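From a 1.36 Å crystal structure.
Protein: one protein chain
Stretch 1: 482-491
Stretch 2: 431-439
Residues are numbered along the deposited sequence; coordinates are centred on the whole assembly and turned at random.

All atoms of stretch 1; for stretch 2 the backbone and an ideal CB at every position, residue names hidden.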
# COMPACT_ATOMS: atom_id res chain seq x y z
N ALA A 482 -8.51 -0.86 25.87
CA ALA A 482 -8.68 -0.88 24.42
C ALA A 482 -8.88 -2.31 23.92
O ALA A 482 -9.75 -2.55 23.09
CB ALA A 482 -7.46 -0.27 23.72
N TRP A 483 -8.08 -3.26 24.40
CA TRP A 483 -8.27 -4.66 24.02
C TRP A 483 -9.64 -5.19 24.45
O TRP A 483 -10.27 -5.95 23.72
CB TRP A 483 -7.15 -5.53 24.59
CG TRP A 483 -5.99 -5.64 23.65
CD1 TRP A 483 -4.79 -5.00 23.72
CD2 TRP A 483 -5.97 -6.42 22.44
NE1 TRP A 483 -4.01 -5.38 22.64
CE2 TRP A 483 -4.71 -6.23 21.84
CE3 TRP A 483 -6.90 -7.24 21.80
CZ2 TRP A 483 -4.34 -6.86 20.67
CZ3 TRP A 483 -6.55 -7.86 20.62
CH2 TRP A 483 -5.28 -7.68 20.05
N GLN A 484 -10.09 -4.83 25.66
CA GLN A 484 -11.39 -5.30 26.11
C GLN A 484 -12.49 -4.84 25.16
O GLN A 484 -13.39 -5.59 24.83
CB GLN A 484 -11.64 -4.91 27.57
CG GLN A 484 -10.72 -5.64 28.55
CD GLN A 484 -10.77 -5.10 29.95
OE1 GLN A 484 -10.67 -3.91 30.16
NE2 GLN A 484 -10.90 -6.03 30.93
N ILE A 485 -12.40 -3.59 24.72
CA ILE A 485 -13.34 -3.09 23.71
C ILE A 485 -13.16 -3.79 22.37
O ILE A 485 -14.15 -4.23 21.76
CB ILE A 485 -13.18 -1.57 23.53
CG1 ILE A 485 -13.50 -0.83 24.83
CG2 ILE A 485 -14.07 -1.07 22.37
CD1 ILE A 485 -12.81 0.54 24.96
N ALA A 486 -11.93 -3.92 21.91
CA ALA A 486 -11.68 -4.51 20.60
C ALA A 486 -12.21 -5.94 20.50
O ALA A 486 -12.78 -6.32 19.46
CB ALA A 486 -10.21 -4.51 20.29
N LEU A 487 -12.05 -6.74 21.55
CA LEU A 487 -12.55 -8.12 21.49
C LEU A 487 -14.04 -8.20 21.44
O LEU A 487 -14.55 -9.15 20.86
CB LEU A 487 -12.00 -8.95 22.66
CG LEU A 487 -10.52 -9.19 22.56
CD1 LEU A 487 -10.02 -9.71 23.90
CD2 LEU A 487 -10.06 -10.14 21.49
N ASN A 488 -14.76 -7.25 22.02
CA ASN A 488 -16.22 -7.21 22.04
C ASN A 488 -16.82 -6.48 20.85
O ASN A 488 -18.02 -6.57 20.57
CB ASN A 488 -16.77 -6.57 23.33
CG ASN A 488 -16.74 -7.50 24.55
OD1 ASN A 488 -16.83 -7.02 25.68
ND2 ASN A 488 -16.70 -8.79 24.33
N ALA A 489 -15.99 -5.75 20.10
CA ALA A 489 -16.46 -4.92 19.00
C ALA A 489 -16.85 -5.75 17.80
O ALA A 489 -16.52 -6.93 17.69
CB ALA A 489 -15.37 -3.93 18.56
N ASP A 490 -17.61 -5.14 16.90
CA ASP A 490 -18.08 -5.81 15.69
C ASP A 490 -17.26 -5.46 14.47
O ASP A 490 -17.68 -5.79 13.35
CB ASP A 490 -19.59 -5.57 15.47
CG ASP A 490 -19.93 -4.17 15.12
OD1 ASP A 490 -19.09 -3.25 15.20
OD2 ASP A 490 -21.14 -3.96 14.74
N ILE A 491 -16.13 -4.79 14.65
CA ILE A 491 -15.29 -4.30 13.55
C ILE A 491 -13.84 -4.50 13.96
O ILE A 491 -13.55 -4.66 15.17
CB ILE A 491 -15.57 -2.79 13.28
CG1 ILE A 491 -15.53 -1.93 14.56
CG2 ILE A 491 -16.90 -2.60 12.51
CD1 ILE A 491 -15.65 -0.43 14.29
N UNK A 431 -15.51 -6.10 5.51
CA UNK A 431 -16.16 -7.33 5.97
C UNK A 431 -16.55 -7.30 7.46
O UNK A 431 -17.30 -8.15 7.91
CB UNK A 431 -15.23 -8.52 5.71
N UNK A 432 -16.03 -6.34 8.21
CA UNK A 432 -16.26 -6.26 9.67
C UNK A 432 -15.77 -7.50 10.40
O UNK A 432 -16.43 -7.99 11.31
CB UNK A 432 -17.75 -6.06 9.96
N UNK A 433 -14.61 -8.00 9.99
CA UNK A 433 -14.01 -9.16 10.64
C UNK A 433 -13.18 -8.80 11.84
O UNK A 433 -12.72 -7.65 12.01
CB UNK A 433 -13.14 -9.93 9.64
N UNK A 434 -12.99 -9.77 12.73
CA UNK A 434 -12.20 -9.60 13.93
C UNK A 434 -10.74 -9.95 13.65
O UNK A 434 -10.31 -11.10 13.73
CB UNK A 434 -12.76 -10.46 15.07
N UNK A 435 -10.00 -8.93 13.25
CA UNK A 435 -8.59 -9.03 12.85
C UNK A 435 -7.94 -7.80 13.48
O UNK A 435 -8.45 -6.68 13.35
CB UNK A 435 -8.40 -9.08 11.33
N UNK A 436 -6.89 -8.02 14.26
CA UNK A 436 -6.26 -6.95 15.04
C UNK A 436 -4.94 -6.55 14.43
O UNK A 436 -4.13 -7.39 14.06
CB UNK A 436 -6.05 -7.38 16.49
N UNK A 437 -4.72 -5.25 14.30
CA UNK A 437 -3.53 -4.69 13.67
C UNK A 437 -2.68 -4.02 14.71
O UNK A 437 -3.17 -3.15 15.45
CB UNK A 437 -3.90 -3.70 12.56
N UNK A 438 -1.42 -4.40 14.78
CA UNK A 438 -0.51 -3.96 15.85
C UNK A 438 0.54 -3.10 15.16
O UNK A 438 1.33 -3.61 14.35
CB UNK A 438 0.12 -5.13 16.60
N UNK A 439 0.55 -1.80 15.46
CA UNK A 439 1.43 -0.85 14.80
C UNK A 439 2.28 -0.15 15.84
O UNK A 439 1.80 0.77 16.50
CB UNK A 439 0.63 0.16 13.98

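Position 431 closes a helix, and nothing of the facing segment lies within 5.5 Å of its ideal CB. The contact sets no rule here, so almost any side chain would pass; the deposited residue is Met431, present as selenomethionine, and it stays out of reach.

Position 432 leaves helical geometry with phi 59° and psi 41°, a left-handed conformation in which glycine and asparagine are most at ease but which other residues can adopt. Its ideal CB lies 3.4 Å from Asp490 O and points sideways to the other segment. The carboxylate of Asp490 is within range of a long side chain, and Ile491 CG2 offers an apolar surface on the way. Lysine or arginine could use both, while a small residue could touch Ile491 but not reach the carboxylate. The residue is Lys432, whose NZ forms a salt bridge with Asp490 OD2 at 3.6 Å, a rather long one, while its CE packs 3.6 Å from Ile491 CG2.

At 433 the CA-to-CB bond points away, and many side chains would do; Ile433 turns its side chain from the contact.

Position 434 is the most instructive. Its ideal CB touches nothing and points sideways, yet the backbone from Ala486 to Ala489 presents carbonyl oxygens with no complete set of amide partners: Ala486 O receives only a weak bond from Ala489 N, and Leu487 O and Ala489 O accept no backbone bond within their own segment. Such a cluster calls for a donor, preferably charged, on a long flexible arm; lysine fits well, and arginine or perhaps glutamine could be considered. The residue is Lys434. Its four chi angles are all m, which curls the chain so that NZ reaches the carbonyls. NZ donates to Ala489 O at 2.7 Å and to Ala486 O at 2.8 Å. Leu487 O is 3.1 Å from NZ, but the angle is too poor for a hydrogen bond; a water bridges them instead, accepting from NZ at 2.8 Å and donating to Leu487 O at 2.9 Å.

Position 435 points away, so this contact leaves the choice free. His435 is deposited, and both ring nitrogens are hydrogen-bonded elsewhere in the structure.

At 436 the strand begins and CA-to-CB points toward the helix. The ideal CB is 3.7 Å from Trp483 CH2, and Ala486 and Leu487 extend the apolar surface. A large hydrophobe is indicated, whether leucine, methionine or an aromatic. Phe436 takes the place: its CZ meets Leu487 CD2 at 3.7 Å and its CE1 approaches Ala486 CB at 4.2 Å. Trp483 CZ3 lies over one face of its ring, the two rings being oblique, with planes at 57°. The small alanine leaves room for this ring beside the helix.

Position 437 points away again, so many side chains would suit; Phe437 makes no contact. At 438 the bond is sideways, with the Trp483 indole within reach of a branched or long aliphatic chain; Ile438 brings CD1 to 3.9 Å from Trp483 CZ2. Position 439 is out of reach and unconstrained by this contact; Phe439 takes no part.

Stretch 2 (431-439) MKIKHFFIF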
# COMPACT_ATOMS: atom_id res chain seq x y z
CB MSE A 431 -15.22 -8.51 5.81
CG MSE A 431 -14.91 -8.87 4.38
SE MSE A 431 -14.09 -10.63 4.20
CE MSE A 431 -12.32 -10.27 4.94
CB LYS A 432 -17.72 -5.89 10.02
CG LYS A 432 -18.21 -4.64 9.35
CD LYS A 432 -19.68 -4.37 9.70
CE LYS A 432 -19.89 -3.87 11.04
NZ LYS A 432 -21.35 -3.41 11.19
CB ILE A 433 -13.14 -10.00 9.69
CG1 ILE A 433 -12.11 -9.16 8.96
CG2 ILE A 433 -14.02 -10.74 8.68
CD1 ILE A 433 -10.90 -9.93 8.37
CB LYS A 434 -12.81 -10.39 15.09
CG LYS A 434 -14.21 -10.04 15.39
CD LYS A 434 -14.53 -8.52 15.44
CE LYS A 434 -13.76 -7.78 16.49
NZ LYS A 434 -14.16 -8.26 17.91
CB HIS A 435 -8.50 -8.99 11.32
CG HIS A 435 -7.11 -8.97 10.74
ND1 HIS A 435 -6.92 -9.00 9.37
CD2 HIS A 435 -5.87 -8.91 11.28
CE1 HIS A 435 -5.62 -8.94 9.11
NE2 HIS A 435 -4.96 -8.88 10.26
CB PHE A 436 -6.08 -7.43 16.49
CG PHE A 436 -7.34 -8.05 17.05
CD1 PHE A 436 -8.42 -7.27 17.35
CD2 PHE A 436 -7.47 -9.40 17.19
CE1 PHE A 436 -9.58 -7.81 17.79
CE2 PHE A 436 -8.66 -9.96 17.65
CZ PHE A 436 -9.71 -9.17 17.90
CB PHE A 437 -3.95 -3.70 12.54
CG PHE A 437 -4.64 -4.36 11.36
CD1 PHE A 437 -3.92 -4.68 10.22
CD2 PHE A 437 -5.97 -4.71 11.43
CE1 PHE A 437 -4.56 -5.32 9.16
CE2 PHE A 437 -6.58 -5.36 10.36
CZ PHE A 437 -5.86 -5.65 9.26
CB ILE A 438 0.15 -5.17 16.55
CG1 ILE A 438 -0.84 -6.24 17.03
CG2 ILE A 438 1.08 -4.70 17.67
CD1 ILE A 438 -1.95 -5.76 17.81
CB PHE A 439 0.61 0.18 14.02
CG PHE A 439 -0.25 -0.37 12.90
CD1 PHE A 439 0.21 -1.32 12.02
CD2 PHE A 439 -1.51 0.14 12.70
CE1 PHE A 439 -0.60 -1.76 10.96
CE2 PHE A 439 -2.31 -0.30 11.66
CZ PHE A 439 -1.87 -1.24 10.81
O HOH W 1 -13.22 -10.71 18.79
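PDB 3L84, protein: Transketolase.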